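Local coordinates for protein putative oxidoreductase molybdopterin-binding subunit (Sulfolobus tokodaii, PDB 4ZOH) that carries the pterin cytosine dinucleotide form of the molybdenum cofactor and probably serves as the catalytic subunit of an oxidoreductase of the xanthine dehydrogenase and aldehyde oxidase family, at residues 34-39 / 80-85; 44-49 / 71-76; 64-69 / 285-290; 162-167 / 243-248. All blocks are in the same frame, centred on the assembly; numbering follows the deposited sequence.

Interaction 1 (34-39 / 80-85)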
loop_
_atom_site.group_PDB
_atom_site.type_symbol
_atom_site.label_atom_id
_atom_site.label_comp_id
_atom_site.label_asym_id
_atom_site.label_seq_id
_atom_site.Cartn_x
_atom_site.Cartn_y
_atom_site.Cartn_z
ATOM N N VAL A 34 13.453 -0.289 -10.772
ATOM C CA VAL A 34 14.930 -0.184 -10.725
ATOM C C VAL A 34 15.550 -1.510 -11.176
ATOM O O VAL A 34 15.186 -2.571 -10.665
ATOM C CB VAL A 34 15.370 0.206 -9.285
ATOM C CG1 VAL A 34 16.890 0.301 -9.087
ATOM C CG2 VAL A 34 14.728 1.546 -8.870
ATOM N N ALA A 35 16.490 -1.458 -12.114
ATOM C CA ALA A 35 17.265 -2.648 -12.472
ATOM C C ALA A 35 18.748 -2.293 -12.400
ATOM O O ALA A 35 19.114 -1.115 -12.600
ATOM C CB ALA A 35 16.846 -3.150 -13.863
ATOM N N PHE A 36 19.593 -3.291 -12.120
ATOM C CA PHE A 36 21.020 -3.103 -12.093
ATOM C C PHE A 36 21.715 -3.660 -13.330
ATOM O O PHE A 36 21.392 -4.757 -13.778
ATOM C CB PHE A 36 21.628 -3.660 -10.808
ATOM C CG PHE A 36 21.138 -2.972 -9.587
ATOM C CD1 PHE A 36 21.985 -2.073 -8.875
ATOM C CD2 PHE A 36 19.812 -3.196 -9.120
ATOM C CE1 PHE A 36 21.551 -1.410 -7.742
ATOM C CE2 PHE A 36 19.381 -2.520 -7.962
ATOM C CZ PHE A 36 20.231 -1.625 -7.283
ATOM N N VAL A 37 22.638 -2.869 -13.902
ATOM C CA VAL A 37 23.604 -3.338 -14.914
ATOM C C VAL A 37 24.678 -4.059 -14.124
ATOM O O VAL A 37 25.109 -3.573 -13.061
ATOM C CB VAL A 37 24.243 -2.162 -15.738
ATOM C CG1 VAL A 37 25.189 -2.682 -16.848
ATOM C CG2 VAL A 37 23.151 -1.274 -16.357
ATOM N N ARG A 38 25.066 -5.238 -14.601
ATOM C CA ARG A 38 26.078 -6.087 -13.870
ATOM C C ARG A 38 27.336 -6.375 -14.710
ATOM O O ARG A 38 27.256 -6.363 -15.967
ATOM C CB ARG A 38 25.429 -7.425 -13.477
ATOM C CG ARG A 38 24.396 -7.220 -12.359
ATOM C CD ARG A 38 23.504 -8.471 -12.226
ATOM N NE ARG A 38 22.354 -8.194 -11.390
ATOM C CZ ARG A 38 22.342 -8.070 -10.086
ATOM N NH1 ARG A 38 23.420 -8.239 -9.354
ATOM N NH2 ARG A 38 21.169 -7.823 -9.477
ATOM N N SER A 39 28.473 -6.582 -14.033
ATOM C CA SER A 39 29.741 -6.848 -14.738
ATOM C C SER A 39 29.596 -8.082 -15.606
ATOM O O SER A 39 29.087 -9.158 -15.139
ATOM C CB SER A 39 30.902 -7.016 -13.786
ATOM O OG SER A 39 32.090 -7.127 -14.555
ATOM N N ILE A 80 27.244 -2.598 -11.487
ATOM C CA ILE A 80 28.135 -1.527 -11.952
ATOM C C ILE A 80 27.386 -0.246 -12.350
ATOM O O ILE A 80 28.000 0.825 -12.499
ATOM C CB ILE A 80 29.104 -2.040 -13.074
ATOM C CG1 ILE A 80 28.334 -2.582 -14.267
ATOM C CG2 ILE A 80 30.025 -3.073 -12.444
ATOM C CD1 ILE A 80 29.195 -2.880 -15.500
ATOM N N ALA A 81 26.063 -0.351 -12.472
ATOM C CA ALA A 81 25.205 0.778 -12.835
ATOM C C ALA A 81 23.766 0.468 -12.410
ATOM O O ALA A 81 23.405 -0.732 -12.253
ATOM C CB ALA A 81 25.249 0.995 -14.355
ATOM N N ILE A 82 22.947 1.516 -12.267
ATOM C CA ILE A 82 21.528 1.377 -11.843
ATOM C C ILE A 82 20.666 2.147 -12.838
ATOM O O ILE A 82 20.952 3.331 -13.086
ATOM C CB ILE A 82 21.237 1.938 -10.445
ATOM C CG1 ILE A 82 22.261 1.521 -9.407
ATOM C CG2 ILE A 82 19.828 1.533 -10.028
ATOM C CD1 ILE A 82 23.294 2.564 -9.073
ATOM N N VAL A 83 19.662 1.493 -13.446
ATOM C CA VAL A 83 18.772 2.202 -14.280
ATOM C C VAL A 83 17.427 2.333 -13.564
ATOM O O VAL A 83 17.046 1.426 -12.749
ATOM C CB VAL A 83 18.608 1.615 -15.668
ATOM C CG1 VAL A 83 19.999 1.376 -16.346
ATOM C CG2 VAL A 83 17.753 0.354 -15.711
ATOM N N ILE A 84 16.710 3.437 -13.884
ATOM C CA ILE A 84 15.343 3.715 -13.360
ATOM C C ILE A 84 14.348 3.975 -14.496
ATOM O O ILE A 84 14.638 4.728 -15.444
ATOM C CB ILE A 84 15.346 4.846 -12.328
ATOM C CG1 ILE A 84 16.550 4.648 -11.386
ATOM C CG2 ILE A 84 13.966 4.939 -11.612
ATOM C CD1 ILE A 84 16.447 5.129 -9.964
ATOM N N ALA A 85 13.208 3.291 -14.476
ATOM C CA ALA A 85 12.223 3.542 -15.521
ATOM C C ALA A 85 10.786 3.419 -14.967
ATOM O O ALA A 85 10.574 3.078 -13.794
ATOM C CB ALA A 85 12.440 2.617 -16.725
#
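F36 and I82 sit opposite one another as a non-hydrogen-bonded pair of antiparallel strands 34-38 and 80-85. The F36 side chain can be followed outward. Its CB and CG pass near the carbonyl oxygen of A81. CD1 and then CE1 run along the I82 side chain, and CE1 comes 3.4 Å from I82 CG1. CG2 of I82 lies over one face of the ring, a CH-pi contact at 4.2 Å from the centroid. With CG anti to the carbonyl carbon (chi1 -63°), the ring lies beside I82 and the two point the same way. W241 meets F36 edge-to-face, and helix 223-235 packs on the same side. With only an alanine at F36, the CH-pi partner of I82 CG2 would be lost, and a gap is likely to open between I82 and W241. V34 CG1 presses on I82 CG2 at 3.3 Å, a tight fit. The other face of the sheet carries A35, V37, A81 and V83; of these A35, V37 and V83 touch helix 88-95. There V37 CB meets A81 CB at 3.6 Å. A35 and V83 exchange two backbone bonds. V37 N donates to A81 O at 2.8 Å. V37 O takes I80 N at 2.8 Å in a nearly straight bond (174°) and A81 N only weakly. The R38 guanidinium forms salt bridges with E247 and E224. I80 and A81 together oppose V37, a classic beta bulge, in the hammerhead-domain part of a mixed sheet that continues through strand 239-241 of the molybdopterin-binding region.

Interaction 2 (44-49 / 71-76)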
loop_
_atom_site.group_PDB
_atom_site.type_symbol
_atom_site.label_atom_id
_atom_site.label_comp_id
_atom_site.label_asym_id
_atom_site.label_seq_id
_atom_site.Cartn_x
_atom_site.Cartn_y
_atom_site.Cartn_z
ATOM N N ALA A 44 37.843 -6.170 -13.895
ATOM C CA ALA A 44 37.927 -5.105 -14.908
ATOM C C ALA A 44 37.885 -3.755 -14.263
ATOM O O ALA A 44 37.254 -3.561 -13.182
ATOM C CB ALA A 44 36.852 -5.204 -15.976
ATOM N N ARG A 45 38.585 -2.822 -14.918
ATOM C CA ARG A 45 38.326 -1.402 -14.653
ATOM C C ARG A 45 37.149 -0.991 -15.462
ATOM O O ARG A 45 36.936 -1.509 -16.560
ATOM C CB ARG A 45 39.559 -0.499 -14.866
ATOM C CG ARG A 45 40.378 -0.596 -13.602
ATOM C CD ARG A 45 41.457 0.452 -13.527
ATOM N NE ARG A 45 42.365 0.120 -12.436
ATOM C CZ ARG A 45 43.445 -0.661 -12.549
ATOM N NH1 ARG A 45 43.803 -1.236 -13.725
ATOM N NH2 ARG A 45 44.169 -0.868 -11.444
ATOM N N ILE A 46 36.344 -0.108 -14.875
ATOM C CA ILE A 46 35.099 0.321 -15.524
ATOM C C ILE A 46 34.896 1.844 -15.599
ATOM O O ILE A 46 35.235 2.561 -14.655
ATOM C CB ILE A 46 33.843 -0.316 -14.821
ATOM C CG1 ILE A 46 33.955 -0.218 -13.296
ATOM C CG2 ILE A 46 33.603 -1.767 -15.321
ATOM C CD1 ILE A 46 32.601 -0.050 -12.593
ATOM N N LYS A 47 34.279 2.279 -16.687
ATOM C CA LYS A 47 33.725 3.652 -16.828
ATOM C C LYS A 47 32.353 3.489 -17.360
ATOM O O LYS A 47 32.131 2.763 -18.346
ATOM C CB LYS A 47 34.496 4.542 -17.829
ATOM C CG LYS A 47 35.594 5.373 -17.201
ATOM C CD LYS A 47 36.043 6.518 -18.117
ATOM C CE LYS A 47 35.423 7.858 -17.682
ATOM N NZ LYS A 47 35.485 8.930 -18.727
ATOM N N VAL A 48 31.434 4.138 -16.678
ATOM C CA VAL A 48 30.054 4.072 -17.051
ATOM C C VAL A 48 29.603 5.483 -17.291
ATOM O O VAL A 48 29.788 6.328 -16.433
ATOM C CB VAL A 48 29.150 3.487 -15.932
ATOM C CG1 VAL A 48 27.831 3.138 -16.544
ATOM C CG2 VAL A 48 29.757 2.275 -15.263
ATOM N N LYS A 49 29.011 5.725 -18.455
ATOM C CA LYS A 49 28.473 7.032 -18.758
ATOM C C LYS A 49 27.147 7.255 -17.984
ATOM O O LYS A 49 26.119 6.561 -18.263
ATOM C CB LYS A 49 28.213 7.156 -20.249
ATOM C CG LYS A 49 27.985 8.602 -20.605
ATOM C CD LYS A 49 27.854 8.781 -22.095
ATOM C CE LYS A 49 27.737 10.257 -22.413
ATOM N NZ LYS A 49 26.716 10.403 -23.466
ATOM N N LYS A 71 35.157 2.271 -9.894
ATOM C CA LYS A 71 36.341 2.110 -10.820
ATOM C C LYS A 71 36.701 0.686 -11.193
ATOM O O LYS A 71 37.293 0.438 -12.279
ATOM C CB LYS A 71 37.626 2.647 -10.206
ATOM C CG LYS A 71 37.489 3.562 -9.027
ATOM C CD LYS A 71 37.490 4.996 -9.481
ATOM C CE LYS A 71 37.940 5.865 -8.315
ATOM N NZ LYS A 71 37.381 7.217 -8.562
ATOM N N GLU A 72 36.393 -0.258 -10.290
ATOM C CA GLU A 72 36.887 -1.611 -10.464
ATOM C C GLU A 72 35.853 -2.665 -10.012
ATOM O O GLU A 72 35.479 -2.717 -8.817
ATOM C CB GLU A 72 38.207 -1.773 -9.703
ATOM C CG GLU A 72 39.037 -3.032 -10.075
ATOM C CD GLU A 72 40.297 -3.144 -9.198
ATOM O OE1 GLU A 72 40.809 -2.087 -8.745
ATOM O OE2 GLU A 72 40.761 -4.283 -8.911
ATOM N N THR A 73 35.430 -3.482 -10.977
ATOM C CA THR A 73 34.543 -4.594 -10.719
ATOM C C THR A 73 35.316 -5.906 -10.515
ATOM O O THR A 73 36.205 -6.209 -11.326
ATOM C CB THR A 73 33.484 -4.759 -11.816
ATOM O OG1 THR A 73 32.631 -5.864 -11.453
ATOM C CG2 THR A 73 34.091 -5.005 -13.168
ATOM N N THR A 74 34.919 -6.672 -9.481
ATOM C CA THR A 74 35.553 -7.888 -9.036
ATOM C C THR A 74 34.841 -9.255 -9.210
ATOM O O THR A 74 35.359 -10.259 -8.674
ATOM C CB THR A 74 35.972 -7.770 -7.596
ATOM O OG1 THR A 74 34.861 -7.306 -6.820
ATOM C CG2 THR A 74 37.151 -6.762 -7.445
ATOM N N TYR A 75 33.717 -9.316 -9.953
ATOM C CA TYR A 75 33.026 -10.595 -10.266
ATOM C C TYR A 75 31.975 -10.367 -11.296
ATOM O O TYR A 75 31.309 -9.315 -11.271
ATOM C CB TYR A 75 32.417 -11.270 -8.985
ATOM C CG TYR A 75 31.419 -10.482 -8.168
ATOM C CD1 TYR A 75 30.034 -10.706 -8.308
ATOM C CD2 TYR A 75 31.828 -9.481 -7.273
ATOM C CE1 TYR A 75 29.108 -10.001 -7.557
ATOM C CE2 TYR A 75 30.906 -8.766 -6.524
ATOM C CZ TYR A 75 29.520 -9.050 -6.667
ATOM O OH TYR A 75 28.575 -8.363 -5.905
ATOM N N VAL A 76 31.842 -11.297 -12.233
ATOM C CA VAL A 76 30.657 -11.374 -13.087
ATOM C C VAL A 76 29.407 -11.375 -12.168
ATOM O O VAL A 76 29.381 -12.078 -11.112
ATOM C CB VAL A 76 30.696 -12.600 -13.947
ATOM C CG1 VAL A 76 29.536 -12.657 -14.966
ATOM C CG2 VAL A 76 32.043 -12.628 -14.657
#
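K71 meets the strand 44-48 through its carbonyl oxygen, which accepts from I46 N at 2.8 Å. The same oxygen receives a CA-H contact from R45 CA at 3.2 Å, and R45 CG and I46 CG1 also lie against it. I46 CG1 sits between its backbone N and carbonyl carbon (chi1 45°), which brings it over the K71 carbonyl. E72 follows, paired with R45 across a non-hydrogen-bonded position. Its CA makes a CA-H contact with A44 O at 3.4 Å, and its CG packs near the same oxygen. The E72 chain is extended, with CG anti to the backbone N (chi1 -165°). Its OE1 ends 4.5 Å from R45 NH2, well out of the guanidinium plane. This is attraction between charges without a directed N-H, and it may still favour the ionised carboxylate. E72 OE2 has firmer partners in H43 and S123 N. The short strand 72-73 is an edge of a three-stranded antiparallel sheet in the a/b hammerhead domain, with 44-48 in the middle and 100-104 beyond. T73 forms the hydrogen-bonded pair with A44. Its N reaches A44 O at 2.9 Å, and its O accepts from A44 N at 3.0 Å. T73 CG2 touches A44 CB and I46 CG2, each at 3.9 Å, and the I46 and T73 side chains cross at about a right angle. T73 OG1 is turned to the side chain of Q78.

Interaction 3 (64-69 / 285-290)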
loop_
_atom_site.group_PDB
_atom_site.type_symbol
_atom_site.label_atom_id
_atom_site.label_comp_id
_atom_site.label_asym_id
_atom_site.label_seq_id
_atom_site.Cartn_x
_atom_site.Cartn_y
_atom_site.Cartn_z
ATOM N N LYS A 64 34.560 4.425 -3.296
ATOM C CA LYS A 64 34.614 2.997 -2.941
ATOM C C LYS A 64 34.112 2.110 -4.067
ATOM O O LYS A 64 33.474 2.565 -5.025
ATOM C CB LYS A 64 33.894 2.754 -1.632
ATOM C CG LYS A 64 34.520 3.575 -0.524
ATOM C CD LYS A 64 33.594 3.736 0.641
ATOM C CE LYS A 64 34.163 3.005 1.841
ATOM N NZ LYS A 64 33.402 3.411 3.060
ATOM N N ASP A 65 34.477 0.854 -4.015
ATOM C CA ASP A 65 34.034 -0.056 -5.059
ATOM C C ASP A 65 32.933 -1.021 -4.500
ATOM O O ASP A 65 32.598 -1.990 -5.155
ATOM C CB ASP A 65 35.221 -0.881 -5.595
ATOM C CG ASP A 65 36.066 -0.150 -6.684
ATOM O OD1 ASP A 65 35.498 0.369 -7.672
ATOM O OD2 ASP A 65 37.333 -0.198 -6.546
ATOM N N PHE A 66 32.433 -0.774 -3.289
ATOM C CA PHE A 66 31.400 -1.614 -2.588
ATOM C C PHE A 66 30.577 -0.611 -1.801
ATOM O O PHE A 66 31.181 0.315 -1.228
ATOM C CB PHE A 66 32.049 -2.663 -1.656
ATOM C CG PHE A 66 32.871 -3.703 -2.417
ATOM C CD1 PHE A 66 32.254 -4.875 -2.976
ATOM C CD2 PHE A 66 34.274 -3.501 -2.644
ATOM C CE1 PHE A 66 33.012 -5.783 -3.729
ATOM C CE2 PHE A 66 35.033 -4.420 -3.404
ATOM C CZ PHE A 66 34.406 -5.559 -3.954
ATOM N N PRO A 67 29.231 -0.767 -1.752
ATOM C CA PRO A 67 28.482 -1.916 -2.364
ATOM C C PRO A 67 28.461 -1.972 -3.878
ATOM O O PRO A 67 28.406 -3.093 -4.467
ATOM C CB PRO A 67 27.035 -1.710 -1.866
ATOM C CG PRO A 67 26.984 -0.315 -1.281
ATOM C CD PRO A 67 28.413 -0.051 -0.770
ATOM N N ILE A 68 28.466 -0.807 -4.531
ATOM C CA ILE A 68 28.420 -0.773 -6.016
ATOM C C ILE A 68 29.851 -0.472 -6.558
ATOM O O ILE A 68 30.539 0.362 -5.977
ATOM C CB ILE A 68 27.414 0.243 -6.545
ATOM C CG1 ILE A 68 26.007 0.047 -5.905
ATOM C CG2 ILE A 68 27.327 0.181 -8.107
ATOM C CD1 ILE A 68 25.257 -1.306 -6.272
ATOM N N ALA A 69 30.304 -1.151 -7.626
ATOM C CA ALA A 69 31.636 -0.891 -8.133
ATOM C C ALA A 69 31.560 0.437 -8.846
ATOM O O ALA A 69 30.556 0.704 -9.574
ATOM C CB ALA A 69 32.093 -1.953 -9.075
ATOM N N ALA A 285 34.380 -12.608 -4.058
ATOM C CA ALA A 285 34.880 -11.182 -4.073
ATOM C C ALA A 285 34.775 -10.444 -2.747
ATOM O O ALA A 285 33.985 -10.826 -1.854
ATOM C CB ALA A 285 34.234 -10.382 -5.214
ATOM N N PRO A 286 35.647 -9.432 -2.534
ATOM C CA PRO A 286 35.540 -8.801 -1.224
ATOM C C PRO A 286 34.274 -7.881 -1.094
ATOM O O PRO A 286 34.372 -6.731 -1.336
ATOM C CB PRO A 286 36.836 -7.963 -1.107
ATOM C CG PRO A 286 37.363 -7.859 -2.520
ATOM C CD PRO A 286 36.747 -8.902 -3.369
ATOM N N TYR A 287 33.120 -8.389 -0.695
ATOM C CA TYR A 287 32.015 -7.538 -0.330
ATOM C C TYR A 287 31.970 -7.663 1.160
ATOM O O TYR A 287 31.804 -8.760 1.665
ATOM C CB TYR A 287 30.724 -7.966 -1.059
ATOM C CG TYR A 287 29.436 -7.275 -0.567
ATOM C CD1 TYR A 287 29.361 -5.873 -0.490
ATOM C CD2 TYR A 287 28.267 -8.036 -0.253
ATOM C CE1 TYR A 287 28.188 -5.231 -0.101
ATOM C CE2 TYR A 287 27.092 -7.412 0.166
ATOM C CZ TYR A 287 27.054 -6.001 0.229
ATOM O OH TYR A 287 25.950 -5.307 0.614
ATOM N N PRO A 288 32.134 -6.557 1.903
ATOM C CA PRO A 288 32.239 -6.754 3.334
ATOM C C PRO A 288 31.071 -7.516 4.031
ATOM O O PRO A 288 31.335 -8.348 4.943
ATOM C CB PRO A 288 32.374 -5.306 3.884
ATOM C CG PRO A 288 33.078 -4.597 2.741
ATOM C CD PRO A 288 32.333 -5.140 1.539
ATOM N N ASP A 289 29.814 -7.209 3.686
ATOM C CA ASP A 289 28.635 -7.899 4.380
ATOM C C ASP A 289 28.675 -9.402 4.208
ATOM O O ASP A 289 28.544 -10.136 5.162
ATOM C CB ASP A 289 27.291 -7.345 3.914
ATOM C CG ASP A 289 27.201 -5.871 4.119
ATOM O OD1 ASP A 289 26.412 -5.426 4.989
ATOM O OD2 ASP A 289 27.960 -5.162 3.376
ATOM N N ALA A 290 28.939 -9.837 2.987
ATOM C CA ALA A 290 29.073 -11.259 2.718
ATOM C C ALA A 290 30.328 -11.873 3.343
ATOM O O ALA A 290 30.265 -12.979 3.931
ATOM C CB ALA A 290 29.054 -11.485 1.232
#
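The F66 ring has the P286 carbonyl group over one face, with P286 C 3.5 Å above the ring plane and offset toward the rim. The P286 oxygen is modelled too close to the ring for its exact position to be trusted. The far end of the ring, CZ, meets P286 CG at 4.0 Å. CD1 lies against the Y287 side chain, 3.9 Å from Y287 CD1. Nearer the backbone, F66 CB touches P288 CD at 4.1 Å. The Y287 ring carries D289 N over the centre of one face. Its CE1 reaches P67 CB at 4.1 Å. Y287 CG is anti to the backbone N (chi1 170°), which carries the ring past F66 to P67. The Y287 hydroxyl bonds to the A221 carbonyl oxygen. A cis peptide bond joins F66 to P67. Cut back to an alanine, F66 would lose the ring that meets P286 CG and Y287 CD1, and a gap is likely to open between this loop and the turn. P286 is the centre of an inverse gamma turn, and Y287 holds the N-cap position of helix 288-304. The contact sets a loop of the a/b hammerhead domain against a helix start in the molybdopterin-binding region.

Interaction 4 (162-167 / 243-248); sequences ASPLET and PTRTEE
R245 and P164 make the direct hydrogen bonds. NH1 and NH2 of R245 both grip P164 O, end-on and close to the guanidinium plane. NH1 is at 2.8 Å from P164 O and NH2 at 2.9 Å, on a lone pair. L165 O lies near NH2, but the angle is too poor for a bond. The R245 chain bends at chi2 (57°) and chi3 (65°), which folds the guanidinium back toward the loop. NH2 also bonds to the backbone of another protein chain. By packing, T167 CG2 sits over the centre of the guanidinium face, 3.6 Å from R245 CZ. T167 CB rests on the E248 carboxylate, 3.6 Å from CD. E248 itself forms a salt bridge with R168. By water, one molecule donates to T167 OG1 at 3.0 Å and to P243 O at 2.9 Å. Within 243-248, E247 N donates to T244 OG1 at 3.1 Å and T244 N donates to E247 OE2. This reciprocal pair is a capping box at the start of helix 245-251. L165 touches a bound [2Fe-2S] cluster and R245 bonds another protein chain, consistent with the capped helix and its arginine fixing this loop of the molybdopterin-binding region where the subunits meet.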
loop_
_atom_site.group_PDB
_atom_site.type_symbol
_atom_site.label_atom_id
_atom_site.label_comp_id
_atom_site.label_asym_id
_atom_site.label_seq_id
_atom_site.Cartn_x
_atom_site.Cartn_y
_atom_site.Cartn_z
ATOM N N ALA A 162 21.534 -21.080 -2.907
ATOM C CA ALA A 162 20.352 -21.138 -2.087
ATOM C C ALA A 162 19.045 -21.310 -2.883
ATOM O O ALA A 162 18.247 -22.197 -2.559
ATOM C CB ALA A 162 20.309 -19.955 -1.155
ATOM N N SER A 163 18.898 -20.548 -3.981
ATOM C CA SER A 163 17.771 -20.665 -4.902
ATOM C C SER A 163 16.371 -20.677 -4.205
ATOM O O SER A 163 15.548 -21.513 -4.567
ATOM C CB SER A 163 17.919 -21.919 -5.783
ATOM O OG SER A 163 19.227 -22.093 -6.242
ATOM N N PRO A 164 16.101 -19.759 -3.210
ATOM C CA PRO A 164 14.722 -19.678 -2.692
ATOM C C PRO A 164 13.793 -19.377 -3.859
ATOM O O PRO A 164 14.215 -18.730 -4.839
ATOM C CB PRO A 164 14.753 -18.470 -1.756
ATOM C CG PRO A 164 15.885 -17.604 -2.253
ATOM C CD PRO A 164 16.895 -18.573 -2.826
ATOM N N LEU A 165 12.541 -19.846 -3.788
ATOM C CA LEU A 165 11.644 -19.656 -4.967
ATOM C C LEU A 165 11.253 -18.190 -5.180
ATOM O O LEU A 165 10.926 -17.805 -6.304
ATOM C CB LEU A 165 10.351 -20.446 -4.746
ATOM C CG LEU A 165 9.894 -21.472 -5.761
ATOM C CD1 LEU A 165 8.405 -21.298 -5.531
ATOM C CD2 LEU A 165 10.165 -21.276 -7.253
ATOM N N GLU A 166 11.188 -17.409 -4.117
ATOM C CA GLU A 166 11.148 -15.944 -4.277
ATOM C C GLU A 166 12.585 -15.384 -4.159
ATOM O O GLU A 166 13.290 -15.578 -3.120
ATOM C CB GLU A 166 10.258 -15.220 -3.210
ATOM C CG GLU A 166 10.076 -13.713 -3.499
ATOM C CD GLU A 166 9.920 -12.848 -2.258
ATOM O OE1 GLU A 166 9.497 -11.669 -2.384
ATOM O OE2 GLU A 166 10.208 -13.294 -1.111
ATOM N N THR A 167 12.991 -14.653 -5.187
ATOM C CA THR A 167 14.259 -13.854 -5.151
ATOM C C THR A 167 14.225 -12.751 -4.130
ATOM O O THR A 167 13.217 -12.542 -3.475
ATOM C CB THR A 167 14.582 -13.200 -6.477
ATOM O OG1 THR A 167 13.579 -12.233 -6.777
ATOM C CG2 THR A 167 14.617 -14.245 -7.642
ATOM N N PRO A 243 15.064 -8.431 -9.025
ATOM C CA PRO A 243 15.969 -9.078 -10.002
ATOM C C PRO A 243 15.275 -10.178 -10.794
ATOM O O PRO A 243 14.289 -10.803 -10.294
ATOM C CB PRO A 243 17.084 -9.659 -9.114
ATOM C CG PRO A 243 16.339 -9.949 -7.839
ATOM C CD PRO A 243 15.369 -8.846 -7.647
ATOM N N THR A 244 15.731 -10.408 -12.013
ATOM C CA THR A 244 15.332 -11.647 -12.694
ATOM C C THR A 244 15.998 -12.857 -11.996
ATOM O O THR A 244 16.953 -12.715 -11.166
ATOM C CB THR A 244 15.759 -11.646 -14.151
ATOM O OG1 THR A 244 17.177 -11.777 -14.180
ATOM C CG2 THR A 244 15.297 -10.323 -14.888
ATOM N N ARG A 245 15.522 -14.052 -12.298
ATOM C CA ARG A 245 16.106 -15.255 -11.625
ATOM C C ARG A 245 17.557 -15.484 -12.160
ATOM O O ARG A 245 18.423 -15.923 -11.414
ATOM C CB ARG A 245 15.209 -16.517 -11.869
ATOM C CG ARG A 245 15.800 -17.843 -11.384
ATOM C CD ARG A 245 16.156 -17.848 -9.903
ATOM N NE ARG A 245 14.888 -17.695 -9.204
ATOM C CZ ARG A 245 14.682 -17.841 -7.901
ATOM N NH1 ARG A 245 15.715 -18.054 -7.071
ATOM N NH2 ARG A 245 13.430 -17.700 -7.416
ATOM N N THR A 246 17.798 -15.207 -13.440
ATOM C CA THR A 246 19.217 -15.195 -13.964
ATOM C C THR A 246 20.117 -14.308 -13.097
ATOM O O THR A 246 21.163 -14.757 -12.575
ATOM C CB THR A 246 19.303 -14.866 -15.454
ATOM O OG1 THR A 246 18.499 -15.814 -16.163
ATOM C CG2 THR A 246 20.751 -14.917 -16.000
ATOM N N GLU A 247 19.669 -13.086 -12.841
ATOM C CA GLU A 247 20.394 -12.217 -11.927
ATOM C C GLU A 247 20.625 -12.853 -10.576
ATOM O O GLU A 247 21.745 -12.769 -10.000
ATOM C CB GLU A 247 19.608 -10.889 -11.731
ATOM C CG GLU A 247 19.700 -9.980 -12.970
ATOM C CD GLU A 247 19.052 -8.646 -12.664
ATOM O OE1 GLU A 247 19.694 -7.757 -12.049
ATOM O OE2 GLU A 247 17.886 -8.531 -13.017
ATOM N N GLU A 248 19.552 -13.454 -10.019
ATOM C CA GLU A 248 19.645 -13.984 -8.681
ATOM C C GLU A 248 20.761 -15.062 -8.707
ATOM O O GLU A 248 21.643 -15.031 -7.902
ATOM C CB GLU A 248 18.274 -14.609 -8.238
ATOM C CG GLU A 248 18.244 -14.879 -6.747
ATOM C CD GLU A 248 18.056 -13.645 -5.872
ATOM O OE1 GLU A 248 17.729 -13.872 -4.681
ATOM O OE2 GLU A 248 18.221 -12.433 -6.343
HETATM O O HOH W 1 12.119 -12.447 -9.422
#

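In the fold
Interactions 1 and 2 both lie in the a/b hammerhead domain, their centres about 13 Å apart. Interaction 2 is nested within the chain loop closed by interaction 1, and S39 packs on T73 where they meet. Interaction 3 crosses both along the chain and ties this domain to the molybdopterin-binding region. It touches interaction 2 through D65 OD1, which probably accepts from the backbone N of K71 and E72. Interaction 4 comes after interactions 1 and 2 in the chain and is nested inside interaction 3. A salt bridge from R38 to E247 joins it to interaction 1, about 16 Å away between centres. Together they link the hammerhead domain, through a sheet shared with the molybdopterin-binding region, to the loop beside the iron-sulfur cluster.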